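Local atomic coordinates of putative dioxygenase (Nostoc punctiforme, PDB entry 2PEB), a protein that binds zinc and is probably a dioxygenase of the Dopa 4,5-dioxygenase family. Residues L73-P86 with H95-L108. Residues are numbered along the deposited sequence; the frame is centred on the assembly and turned at random.
Sequences LMLNREGLDILVHP and HAVYSLWLGAALAL. With ZN (zinc ion), chain C; EDO (1,2-ethanediol), chain I; EDO (1,2-ethanediol), chain F.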
loop_
_atom_site.group_PDB
_atom_site.type_symbol
_atom_site.label_atom_id
_atom_site.label_comp_id
_atom_site.label_asym_id
_atom_site.label_seq_id
_atom_site.Cartn_x
_atom_site.Cartn_y
_atom_site.Cartn_z
ATOM N N LEU A 73 -7.172 7.507 0.520
ATOM C CA LEU A 73 -7.780 6.262 0.088
ATOM C C LEU A 73 -7.745 5.166 1.165
ATOM O O LEU A 73 -8.682 4.375 1.309
ATOM C CB LEU A 73 -7.096 5.795 -1.201
ATOM C CG LEU A 73 -7.361 6.627 -2.465
ATOM C CD1 LEU A 73 -6.434 6.146 -3.608
ATOM C CD2 LEU A 73 -8.810 6.498 -2.787
HETATM N N MSE A 74 -6.684 5.162 1.959
HETATM C CA MSE A 74 -6.622 4.240 3.089
HETATM C C MSE A 74 -7.855 4.304 3.958
HETATM O O MSE A 74 -8.411 3.292 4.399
HETATM C CB MSE A 74 -5.395 4.510 3.943
HETATM C CG MSE A 74 -4.115 3.810 3.412
HETATM SE SE MSE A 74 -2.406 4.441 3.991
HETATM C CE MSE A 74 -1.997 2.964 5.004
ATOM N N LEU A 75 -8.297 5.566 4.184
ATOM C CA LEU A 75 -9.340 5.852 5.083
ATOM C C LEU A 75 -10.695 5.870 4.380
ATOM O O LEU A 75 -11.729 5.609 5.013
ATOM C CB LEU A 75 -9.136 7.203 5.765
ATOM C CG LEU A 75 -7.910 7.371 6.652
ATOM C CD1 LEU A 75 -7.913 8.777 7.329
ATOM C CD2 LEU A 75 -7.891 6.287 7.682
ATOM N N ASN A 76 -10.721 6.146 3.073
ATOM C CA ASN A 76 -11.985 6.525 2.394
ATOM C C ASN A 76 -12.352 5.656 1.187
ATOM O O ASN A 76 -13.337 5.933 0.482
ATOM C CB ASN A 76 -11.951 7.994 1.945
ATOM C CG ASN A 76 -11.950 8.941 3.085
ATOM O OD1 ASN A 76 -12.989 9.125 3.722
ATOM N ND2 ASN A 76 -10.820 9.569 3.348
ATOM N N ARG A 77 -11.607 4.572 0.982
ATOM C CA ARG A 77 -11.886 3.679 -0.130
ATOM C C ARG A 77 -13.207 2.897 -0.034
ATOM O O ARG A 77 -13.634 2.263 -1.012
ATOM C CB ARG A 77 -10.738 2.732 -0.367
ATOM C CG ARG A 77 -10.517 1.758 0.714
ATOM C CD ARG A 77 -9.359 0.891 0.352
ATOM N NE ARG A 77 -9.074 0.001 1.466
ATOM C CZ ARG A 77 -9.735 -1.129 1.724
ATOM N NH1 ARG A 77 -10.652 -1.626 0.882
ATOM N NH2 ARG A 77 -9.414 -1.822 2.815
ATOM N N GLU A 78 -13.851 2.928 1.122
ATOM C CA GLU A 78 -15.127 2.299 1.312
ATOM C C GLU A 78 -15.180 0.898 0.704
ATOM O O GLU A 78 -16.141 0.538 0.009
ATOM C CB GLU A 78 -16.217 3.160 0.701
ATOM C CG GLU A 78 -16.467 4.424 1.429
ATOM C CD GLU A 78 -17.743 5.076 0.938
ATOM O OE1 GLU A 78 -18.839 4.533 1.238
ATOM O OE2 GLU A 78 -17.645 6.114 0.243
ATOM N N GLY A 79 -14.184 0.088 1.021
ATOM C CA GLY A 79 -14.216 -1.311 0.706
ATOM C C GLY A 79 -13.766 -1.650 -0.691
ATOM O O GLY A 79 -13.726 -2.825 -1.033
ATOM N N LEU A 80 -13.427 -0.643 -1.492
ATOM C CA LEU A 80 -12.929 -0.892 -2.854
ATOM C C LEU A 80 -11.499 -1.424 -2.837
ATOM O O LEU A 80 -10.702 -1.073 -1.965
ATOM C CB LEU A 80 -12.949 0.414 -3.650
ATOM C CG LEU A 80 -14.343 0.978 -3.887
ATOM C CD1 LEU A 80 -14.196 2.373 -4.535
ATOM C CD2 LEU A 80 -15.218 0.042 -4.751
ATOM N N ASP A 81 -11.177 -2.289 -3.789
ATOM C CA ASP A 81 -9.793 -2.736 -3.928
ATOM C C ASP A 81 -9.081 -1.771 -4.859
ATOM O O ASP A 81 -9.649 -1.378 -5.911
ATOM C CB ASP A 81 -9.729 -4.154 -4.485
ATOM C CG ASP A 81 -10.530 -5.141 -3.643
ATOM O OD1 ASP A 81 -10.418 -5.062 -2.395
ATOM O OD2 ASP A 81 -11.290 -5.982 -4.193
ATOM N N ILE A 82 -7.861 -1.396 -4.485
ATOM C CA ILE A 82 -7.113 -0.357 -5.154
ATOM C C ILE A 82 -5.654 -0.749 -5.241
ATOM O O ILE A 82 -4.980 -1.018 -4.266
ATOM C CB ILE A 82 -7.253 1.022 -4.438
ATOM C CG1 ILE A 82 -8.698 1.451 -4.359
ATOM C CG2 ILE A 82 -6.524 2.112 -5.138
ATOM C CD1 ILE A 82 -8.872 2.696 -3.561
ATOM N N LEU A 83 -5.197 -0.858 -6.472
ATOM C CA LEU A 83 -3.812 -0.948 -6.791
ATOM C C LEU A 83 -3.143 0.407 -6.901
ATOM O O LEU A 83 -3.617 1.300 -7.614
ATOM C CB LEU A 83 -3.681 -1.637 -8.137
ATOM C CG LEU A 83 -2.271 -1.724 -8.718
ATOM C CD1 LEU A 83 -1.417 -2.699 -7.894
ATOM C CD2 LEU A 83 -2.285 -2.196 -10.192
ATOM N N VAL A 84 -2.039 0.594 -6.210
ATOM C CA VAL A 84 -1.190 1.750 -6.433
ATOM C C VAL A 84 0.205 1.305 -6.909
ATOM O O VAL A 84 0.829 0.484 -6.302
ATOM C CB VAL A 84 -1.045 2.665 -5.191
ATOM C CG1 VAL A 84 -0.106 3.891 -5.515
ATOM C CG2 VAL A 84 -2.444 3.112 -4.658
ATOM N N HIS A 85 0.656 1.842 -8.031
ATOM C CA HIS A 85 1.927 1.464 -8.594
ATOM C C HIS A 85 2.697 2.710 -8.976
ATOM O O HIS A 85 2.117 3.734 -9.303
ATOM C CB HIS A 85 1.803 0.431 -9.744
ATOM C CG HIS A 85 1.289 0.980 -11.039
ATOM N ND1 HIS A 85 2.073 1.746 -11.869
ATOM C CD2 HIS A 85 0.092 0.852 -11.671
ATOM C CE1 HIS A 85 1.363 2.116 -12.931
ATOM N NE2 HIS A 85 0.163 1.575 -12.844
ATOM N N PRO A 86 4.017 2.629 -8.879
ATOM C CA PRO A 86 4.879 3.697 -9.331
ATOM C C PRO A 86 5.043 3.640 -10.818
ATOM O O PRO A 86 4.636 2.658 -11.458
ATOM C CB PRO A 86 6.189 3.389 -8.628
ATOM C CG PRO A 86 6.184 1.902 -8.547
ATOM C CD PRO A 86 4.822 1.492 -8.345
ATOM N N HIS A 95 4.001 -2.812 -11.989
ATOM C CA HIS A 95 2.741 -3.444 -11.610
ATOM C C HIS A 95 2.911 -4.694 -10.727
ATOM O O HIS A 95 2.121 -4.921 -9.836
ATOM C CB HIS A 95 2.016 -3.864 -12.862
ATOM C CG HIS A 95 1.483 -2.725 -13.651
ATOM N ND1 HIS A 95 2.290 -1.870 -14.375
ATOM C CD2 HIS A 95 0.218 -2.304 -13.844
ATOM C CE1 HIS A 95 1.534 -0.972 -14.989
ATOM N NE2 HIS A 95 0.272 -1.223 -14.685
ATOM N N ALA A 96 3.927 -5.509 -10.997
ATOM C CA ALA A 96 4.031 -6.785 -10.337
ATOM C C ALA A 96 4.819 -6.794 -9.014
ATOM O O ALA A 96 4.535 -7.618 -8.137
ATOM C CB ALA A 96 4.594 -7.823 -11.309
ATOM N N VAL A 97 5.839 -5.948 -8.919
ATOM C CA VAL A 97 6.832 -6.026 -7.863
ATOM C C VAL A 97 6.779 -4.775 -6.980
ATOM O O VAL A 97 6.870 -4.862 -5.743
ATOM C CB VAL A 97 8.256 -6.194 -8.456
ATOM C CG1 VAL A 97 9.287 -6.319 -7.385
ATOM C CG2 VAL A 97 8.332 -7.434 -9.395
ATOM N N TYR A 98 6.623 -3.605 -7.606
ATOM C CA TYR A 98 6.808 -2.362 -6.910
ATOM C C TYR A 98 5.498 -1.799 -6.424
ATOM O O TYR A 98 5.493 -0.674 -5.942
ATOM C CB TYR A 98 7.519 -1.294 -7.780
ATOM C CG TYR A 98 8.863 -1.660 -8.334
ATOM C CD1 TYR A 98 9.738 -2.499 -7.639
ATOM C CD2 TYR A 98 9.277 -1.142 -9.544
ATOM C CE1 TYR A 98 10.979 -2.787 -8.130
ATOM C CE2 TYR A 98 10.513 -1.428 -10.050
ATOM C CZ TYR A 98 11.342 -2.278 -9.351
ATOM O OH TYR A 98 12.545 -2.566 -9.868
ATOM N N SER A 99 4.402 -2.523 -6.563
ATOM C CA SER A 99 3.105 -1.965 -6.305
ATOM C C SER A 99 2.670 -2.258 -4.864
ATOM O O SER A 99 3.374 -2.980 -4.130
ATOM C CB SER A 99 2.075 -2.535 -7.307
ATOM O OG SER A 99 2.163 -3.943 -7.328
ATOM N N LEU A 100 1.554 -1.681 -4.472
ATOM C CA LEU A 100 0.887 -2.007 -3.216
ATOM C C LEU A 100 -0.599 -2.095 -3.463
ATOM O O LEU A 100 -1.097 -1.525 -4.447
ATOM C CB LEU A 100 1.182 -0.928 -2.170
ATOM C CG LEU A 100 0.647 0.463 -2.385
ATOM C CD1 LEU A 100 -0.859 0.549 -2.062
ATOM C CD2 LEU A 100 1.527 1.464 -1.556
ATOM N N TRP A 101 -1.301 -2.685 -2.503
ATOM C CA TRP A 101 -2.728 -2.913 -2.596
ATOM C C TRP A 101 -3.417 -2.430 -1.346
ATOM O O TRP A 101 -2.912 -2.672 -0.238
ATOM C CB TRP A 101 -3.054 -4.379 -2.784
ATOM C CG TRP A 101 -2.899 -4.844 -4.156
ATOM C CD1 TRP A 101 -1.817 -5.481 -4.661
ATOM C CD2 TRP A 101 -3.859 -4.752 -5.211
ATOM N NE1 TRP A 101 -2.029 -5.792 -5.972
ATOM C CE2 TRP A 101 -3.288 -5.376 -6.332
ATOM C CE3 TRP A 101 -5.164 -4.242 -5.306
ATOM C CZ2 TRP A 101 -3.949 -5.480 -7.544
ATOM C CZ3 TRP A 101 -5.824 -4.362 -6.515
ATOM C CH2 TRP A 101 -5.215 -4.974 -7.616
ATOM N N LEU A 102 -4.530 -1.745 -1.571
ATOM C CA LEU A 102 -5.504 -1.427 -0.542
ATOM C C LEU A 102 -6.683 -2.365 -0.770
ATOM O O LEU A 102 -7.135 -2.514 -1.888
ATOM C CB LEU A 102 -5.937 0.027 -0.652
ATOM C CG LEU A 102 -4.847 1.071 -0.913
ATOM C CD1 LEU A 102 -5.513 2.433 -0.891
ATOM C CD2 LEU A 102 -3.718 0.989 0.097
ATOM N N GLY A 103 -7.151 -3.018 0.288
ATOM C CA GLY A 103 -8.216 -3.996 0.182
ATOM C C GLY A 103 -7.603 -5.326 -0.167
ATOM O O GLY A 103 -6.540 -5.692 0.345
ATOM N N ALA A 104 -8.246 -6.064 -1.041
ATOM C CA ALA A 104 -7.798 -7.407 -1.333
ATOM C C ALA A 104 -7.258 -7.407 -2.763
ATOM O O ALA A 104 -7.932 -6.937 -3.684
ATOM C CB ALA A 104 -8.957 -8.411 -1.140
ATOM N N ALA A 105 -6.035 -7.895 -2.940
ATOM C CA ALA A 105 -5.379 -7.833 -4.235
ATOM C C ALA A 105 -6.130 -8.645 -5.265
ATOM O O ALA A 105 -6.695 -9.725 -4.987
ATOM C CB ALA A 105 -3.943 -8.310 -4.155
ATOM N N LEU A 106 -6.107 -8.121 -6.482
ATOM C CA LEU A 106 -6.559 -8.849 -7.641
ATOM C C LEU A 106 -5.380 -9.373 -8.427
ATOM O O LEU A 106 -4.239 -8.935 -8.249
ATOM C CB LEU A 106 -7.429 -7.943 -8.507
ATOM C CG LEU A 106 -8.577 -7.253 -7.776
ATOM C CD1 LEU A 106 -9.309 -6.262 -8.705
ATOM C CD2 LEU A 106 -9.558 -8.244 -7.196
ATOM N N ALA A 107 -5.671 -10.322 -9.302
ATOM C CA ALA A 107 -4.650 -10.962 -10.108
ATOM C C ALA A 107 -4.549 -10.254 -11.461
ATOM O O ALA A 107 -5.394 -10.426 -12.334
ATOM C CB ALA A 107 -4.954 -12.441 -10.295
ATOM N N LEU A 108 -3.466 -9.507 -11.642
ATOM C CA LEU A 108 -3.215 -8.755 -12.864
ATOM C C LEU A 108 -2.630 -9.654 -13.955
ATOM O O LEU A 108 -1.876 -10.588 -13.654
ATOM C CB LEU A 108 -2.231 -7.620 -12.578
ATOM C CG LEU A 108 -2.529 -6.737 -11.351
ATOM C CD1 LEU A 108 -1.409 -5.759 -11.168
ATOM C CD2 LEU A 108 -3.860 -6.002 -11.509
HETATM ZN ZN ZN C . -1.456 2.399 -14.066
HETATM C C1 EDO I . -6.648 -3.344 3.860
HETATM O O1 EDO I . -5.848 -3.008 2.715
HETATM C C2 EDO I . -6.149 -4.651 4.414
HETATM O O2 EDO I . -5.956 -5.542 3.312
HETATM C C1 EDO F . 1.964 -6.572 -5.541
HETATM O O1 EDO F . 1.360 -7.401 -4.549
HETATM C C2 EDO F . 3.237 -6.054 -4.927
HETATM O O2 EDO F . 2.917 -5.523 -3.626
#
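L83 lies over one face of the W101 indole, on the face of the sheet that both residues share. Its CB sits 3.8 Å from the centroid of the six-membered ring, a CH-pi contact, and its CD1 reaches CE2 of W101 at 3.6 Å. L83 has CG anti to the backbone N (chi1 175°), which carries CD1 on along the ring. A105 CA and L106 N cover the opposite face, so the indole is sandwiched. A glycine in place of W101 would probably leave a gap between L83 and the 105-106 backbone and free that loop to shift.

At one end of the strands, D81 OD1 accepts a nearly straight bond from A104 N at 2.7 Å, met from above the carboxylate plane. Nearby, the R77 guanidinium lies flat over the backbone of G103, and its NH1 also bonds L80 O. On the other face of the sheet L102 packs against L73, and V84 lies alongside L100.

At the far end the H85 and H95 rings meet obliquely, centroids 4.0 Å apart. H85 NE2 binds zinc at 2.2 Å. Its ND1 donates to P86 O at 2.8 Å, in the ring plane, which fixes the ring's rotation. H95 ND1 bonds A91 O.

Four backbone bonds, two each for the pairs I82-L102 and V84-L100, join the strands. W101 extends the backbone bonding to the second subunit. The arrangement is an antiparallel pair at the edge of this chain's sheet, carrying H85 into the three-histidine zinc site with H13 and H15.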